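PDB 5BQ3: rhamnose ABC transporter, rhamnose-binding protein from Actinomyces odontolyticus ATCC 17982, which probably binds a carbohydrate, presumably rhamnose, at the cell surface and delivers it to the membrane components of an ABC importer. Local coordinates for residues 132-137 / 167-172; 28-33 / 277-282. All coordinates share one frame; numbering follows the deposited sequence.

Each contact belongs to a different lobe of a two-lobed, probably sugar-binding protein, and their centres lie about 27 Å apart on opposite sides of the centre of the chain. Contact 1 pairs two helices, 134-149 and 165-180, at a partly buried site where an indole meets a valine on its face; the valine is buried, while Ser134, Ala169 and Trp170 are partly exposed. In contact 2 the three touching residues are buried and their side chains all apolar: strand 29-33 of the six-stranded sheet meets helix 271-287 through an isoleucine, a phenylalanine and an alanine. They share no helix or strand. Contact 1 mixes an aromatic face with polar atoms; contact 2 sets slim helix residues against bulky strand side chains.

Contact 1 of 2, residues 132-137 / 167-172; sequences VESKQV and QNAWIK
Val137 packs its CG1 methyl squarely over the five-membered ring of Trp170, a CH-pi contact 3.8 Å from that ring's centroid and 2° off its normal. CB of the same valine rests 3.8 Å from Trp170 CD1, and the opposite indole face lies against the backbone N of Gln167, offset toward the rim. The indole reaches across because its CG stands anti to the carbonyl carbon (chi1 -56°). Ser134 belongs to this close-packed part too: its OG and its carbonyl O both come to 3.4 Å from Trp170 CD1, and OG lies 3.6 Å from NE1 without bonding to it. The contact joins two helices of the lobe built round strand 153-159, in the bilobal fold of periplasmic binding proteins; helix 134-149 starts just after the chain has crossed from the other lobe. The indole also touches Leu248. Replacing Trp170 with an alanine would probably open a gap beside Val137, whose CG1 would lose its aromatic face. The thin side is at Ala169, little covered, whose CB approaches Ser134 OG at 3.9 Å. Beyond it, exposed Lys135 turns away from segment 167-172, yet its NZ forms a salt bridge with Glu177 on helix 165-180.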
# COMPACT_ATOMS: atom_id res chain seq x y z
N VAL A 132 -1.52 -3.22 -3.97
CA VAL A 132 -2.94 -3.49 -4.25
C VAL A 132 -3.43 -2.68 -5.45
O VAL A 132 -2.91 -1.60 -5.73
CB VAL A 132 -3.79 -3.17 -2.98
CG1 VAL A 132 -3.62 -4.23 -1.90
CG2 VAL A 132 -3.46 -1.78 -2.41
N GLU A 133 -4.47 -3.19 -6.14
CA GLU A 133 -5.15 -2.53 -7.26
C GLU A 133 -6.25 -1.63 -6.65
O GLU A 133 -6.94 -2.05 -5.72
CB GLU A 133 -5.70 -3.59 -8.25
CG GLU A 133 -6.83 -3.16 -9.18
CD GLU A 133 -6.54 -2.08 -10.20
OE1 GLU A 133 -5.43 -2.08 -10.79
OE2 GLU A 133 -7.45 -1.25 -10.45
N SER A 134 -6.38 -0.39 -7.17
CA SER A 134 -7.30 0.66 -6.70
C SER A 134 -8.76 0.19 -6.55
O SER A 134 -9.33 0.37 -5.48
CB SER A 134 -7.24 1.86 -7.64
OG SER A 134 -7.62 3.05 -6.97
N LYS A 135 -9.35 -0.43 -7.60
CA LYS A 135 -10.73 -0.93 -7.59
C LYS A 135 -10.93 -2.06 -6.56
O LYS A 135 -12.02 -2.21 -6.02
CB LYS A 135 -11.14 -1.40 -9.00
CG LYS A 135 -12.65 -1.58 -9.19
CD LYS A 135 -12.97 -2.23 -10.53
CE LYS A 135 -14.38 -2.76 -10.60
NZ LYS A 135 -15.39 -1.68 -10.76
N GLN A 136 -9.87 -2.85 -6.29
CA GLN A 136 -9.93 -3.96 -5.34
C GLN A 136 -9.98 -3.45 -3.90
O GLN A 136 -10.60 -4.09 -3.06
CB GLN A 136 -8.75 -4.93 -5.53
CG GLN A 136 -8.98 -6.33 -4.97
CD GLN A 136 -10.20 -7.03 -5.52
OE1 GLN A 136 -10.36 -7.20 -6.73
NE2 GLN A 136 -11.08 -7.46 -4.63
N VAL A 137 -9.35 -2.28 -3.62
CA VAL A 137 -9.36 -1.66 -2.29
C VAL A 137 -10.81 -1.27 -1.95
O VAL A 137 -11.29 -1.59 -0.86
CB VAL A 137 -8.40 -0.43 -2.20
CG1 VAL A 137 -8.50 0.27 -0.85
CG2 VAL A 137 -6.97 -0.84 -2.48
N GLN A 167 -7.39 8.37 -2.07
CA GLN A 167 -8.68 8.31 -1.38
C GLN A 167 -9.84 8.64 -2.30
O GLN A 167 -10.82 7.89 -2.31
CB GLN A 167 -8.69 9.23 -0.16
CG GLN A 167 -8.05 8.63 1.09
CD GLN A 167 -6.53 8.65 1.10
OE1 GLN A 167 -5.88 9.35 0.31
NE2 GLN A 167 -5.94 7.89 2.00
N ASN A 168 -9.73 9.73 -3.09
CA ASN A 168 -10.79 10.14 -4.03
C ASN A 168 -11.02 9.09 -5.12
O ASN A 168 -12.15 8.96 -5.61
CB ASN A 168 -10.48 11.50 -4.65
CG ASN A 168 -10.52 12.66 -3.68
OD1 ASN A 168 -11.12 12.61 -2.60
ND2 ASN A 168 -9.88 13.76 -4.05
N ALA A 169 -9.97 8.32 -5.47
CA ALA A 169 -10.04 7.24 -6.45
C ALA A 169 -10.81 6.05 -5.87
O ALA A 169 -11.69 5.52 -6.55
CB ALA A 169 -8.64 6.82 -6.87
N TRP A 170 -10.52 5.66 -4.60
CA TRP A 170 -11.19 4.54 -3.91
C TRP A 170 -12.66 4.86 -3.62
O TRP A 170 -13.50 3.97 -3.75
CB TRP A 170 -10.47 4.16 -2.60
CG TRP A 170 -9.02 3.80 -2.72
CD1 TRP A 170 -8.42 3.06 -3.70
CD2 TRP A 170 -7.99 4.08 -1.75
NE1 TRP A 170 -7.08 2.93 -3.45
CE2 TRP A 170 -6.78 3.53 -2.25
CE3 TRP A 170 -7.96 4.76 -0.52
CZ2 TRP A 170 -5.56 3.65 -1.57
CZ3 TRP A 170 -6.75 4.90 0.14
CH2 TRP A 170 -5.57 4.34 -0.37
N ILE A 171 -12.96 6.13 -3.23
CA ILE A 171 -14.32 6.62 -2.94
C ILE A 171 -15.16 6.58 -4.24
O ILE A 171 -16.30 6.13 -4.19
CB ILE A 171 -14.30 8.03 -2.28
CG1 ILE A 171 -13.77 7.94 -0.82
CG2 ILE A 171 -15.68 8.71 -2.31
CD1 ILE A 171 -13.16 9.23 -0.26
N LYS A 172 -14.58 7.03 -5.38
CA LYS A 172 -15.26 7.04 -6.69
C LYS A 172 -15.63 5.61 -7.12
O LYS A 172 -16.76 5.40 -7.56
CB LYS A 172 -14.40 7.74 -7.76
CG LYS A 172 -15.01 7.80 -9.17
CD LYS A 172 -16.24 8.71 -9.29
CE LYS A 172 -16.94 8.51 -10.61
NZ LYS A 172 -18.27 9.18 -10.63

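Contact 2 of 2, residues 28-33 / 277-282; sequences QSITFI and VAAYAG
Ile30 lays its CD1 methyl against the backbone of Ala279, 4.0 Å from CA and 4.1 Å from the carbonyl O of that residue. The pair joins strand 29-33 to helix 271-287 in an alpha/beta lobe of the type I periplasmic-binding-protein fold, where helices flank a parallel sheet. Strand 29-33 opens this sheet in sequence, running between strands 60-63 and 88-91, whereas helix 271-287 comes from more than 240 residues farther along the chain, after the strands of the other sheet. Strand alternation selects the side chains: Ile30 and Phe32 serve the face covered by helices 271-287 and 40-56, while Thr31 lies on the reverse face, its OG1 hydrogen-bonded to Glu81 of helix 75-83. The CB of Ile30 points toward helix 271-287. Its CG1 is anti to the backbone N (chi1 -168°) and CD1 continues the extended chain (chi2 162°), which carries the terminal methyl onto Ala279. The ring end of Phe32 comes nearer to the helix than its CB does. The small residues of the helix allow a close approach: the nearest CA pair, Ile30 and Ala279, is 8.0 Å apart, and Gly282, one turn beyond Ala279, has no side chain, where a CB would point toward the strand, near Ile30 CD1. Helix 40-56 completes the core on this face, with Ile30 meeting Ala53 and Phe32 meeting Leu46. Phe32 meets helix 271-287 with its ring edge, not its face: Ala279 CB lies near the ring plane, 4.0 Å from CZ and 4.1 Å from CE2 of Phe32.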
# COMPACT_ATOMS: atom_id res chain seq x y z
N GLN A 28 25.75 -10.80 -9.43
CA GLN A 28 25.10 -9.49 -9.54
C GLN A 28 24.73 -8.91 -8.16
O GLN A 28 24.59 -9.65 -7.19
CB GLN A 28 23.85 -9.58 -10.43
CG GLN A 28 24.09 -10.23 -11.79
CD GLN A 28 24.72 -9.30 -12.79
OE1 GLN A 28 25.95 -9.19 -12.89
NE2 GLN A 28 23.90 -8.63 -13.58
N SER A 29 24.58 -7.57 -8.10
CA SER A 29 24.25 -6.82 -6.88
C SER A 29 22.85 -6.17 -6.94
O SER A 29 22.43 -5.71 -8.00
CB SER A 29 25.29 -5.75 -6.61
OG SER A 29 25.44 -4.86 -7.70
N ILE A 30 22.16 -6.12 -5.79
CA ILE A 30 20.83 -5.52 -5.64
C ILE A 30 20.87 -4.46 -4.52
O ILE A 30 21.50 -4.67 -3.48
CB ILE A 30 19.72 -6.60 -5.41
CG1 ILE A 30 18.29 -5.99 -5.54
CG2 ILE A 30 19.90 -7.38 -4.09
CD1 ILE A 30 17.17 -7.00 -5.75
N THR A 31 20.21 -3.31 -4.76
CA THR A 31 20.13 -2.22 -3.78
C THR A 31 18.69 -1.72 -3.67
O THR A 31 18.02 -1.48 -4.68
CB THR A 31 21.12 -1.09 -4.13
OG1 THR A 31 22.44 -1.62 -4.13
CG2 THR A 31 21.07 0.06 -3.14
N PHE A 32 18.22 -1.59 -2.42
CA PHE A 32 16.88 -1.13 -2.06
C PHE A 32 16.97 0.29 -1.51
O PHE A 32 17.70 0.53 -0.54
CB PHE A 32 16.23 -2.08 -1.03
CG PHE A 32 16.15 -3.53 -1.46
CD1 PHE A 32 17.20 -4.40 -1.21
CD2 PHE A 32 15.02 -4.02 -2.11
CE1 PHE A 32 17.14 -5.74 -1.62
CE2 PHE A 32 14.96 -5.36 -2.51
CZ PHE A 32 16.02 -6.20 -2.27
N ILE A 33 16.27 1.25 -2.15
CA ILE A 33 16.26 2.64 -1.72
C ILE A 33 14.83 3.01 -1.26
O ILE A 33 13.95 3.23 -2.10
CB ILE A 33 16.81 3.64 -2.79
CG1 ILE A 33 18.22 3.22 -3.29
CG2 ILE A 33 16.84 5.08 -2.24
CD1 ILE A 33 18.63 3.80 -4.63
N VAL A 277 8.30 -9.62 -3.81
CA VAL A 277 7.94 -9.68 -5.24
C VAL A 277 8.90 -8.80 -6.06
O VAL A 277 9.36 -9.24 -7.11
CB VAL A 277 6.45 -9.29 -5.47
CG1 VAL A 277 6.11 -9.18 -6.96
CG2 VAL A 277 5.51 -10.30 -4.81
N ALA A 278 9.23 -7.59 -5.55
CA ALA A 278 10.12 -6.63 -6.21
C ALA A 278 11.54 -7.19 -6.42
O ALA A 278 12.10 -6.99 -7.50
CB ALA A 278 10.18 -5.35 -5.40
N ALA A 279 12.10 -7.89 -5.42
CA ALA A 279 13.43 -8.50 -5.49
C ALA A 279 13.46 -9.63 -6.52
O ALA A 279 14.46 -9.77 -7.22
CB ALA A 279 13.85 -9.01 -4.12
N TYR A 280 12.36 -10.41 -6.62
CA TYR A 280 12.23 -11.50 -7.59
C TYR A 280 12.00 -10.95 -9.00
O TYR A 280 12.47 -11.55 -9.97
CB TYR A 280 11.10 -12.47 -7.20
CG TYR A 280 11.56 -13.58 -6.29
CD1 TYR A 280 12.07 -14.77 -6.80
CD2 TYR A 280 11.50 -13.45 -4.90
CE1 TYR A 280 12.51 -15.79 -5.96
CE2 TYR A 280 11.94 -14.46 -4.06
CZ TYR A 280 12.45 -15.63 -4.59
OH TYR A 280 12.87 -16.64 -3.75
N ALA A 281 11.29 -9.81 -9.10
CA ALA A 281 11.00 -9.11 -10.36
C ALA A 281 12.28 -8.53 -10.97
O ALA A 281 12.46 -8.61 -12.18
CB ALA A 281 9.99 -8.00 -10.13
N GLY A 282 13.15 -8.00 -10.12
CA GLY A 282 14.43 -7.43 -10.50
C GLY A 282 15.42 -8.48 -10.94
O GLY A 282 16.18 -8.27 -11.88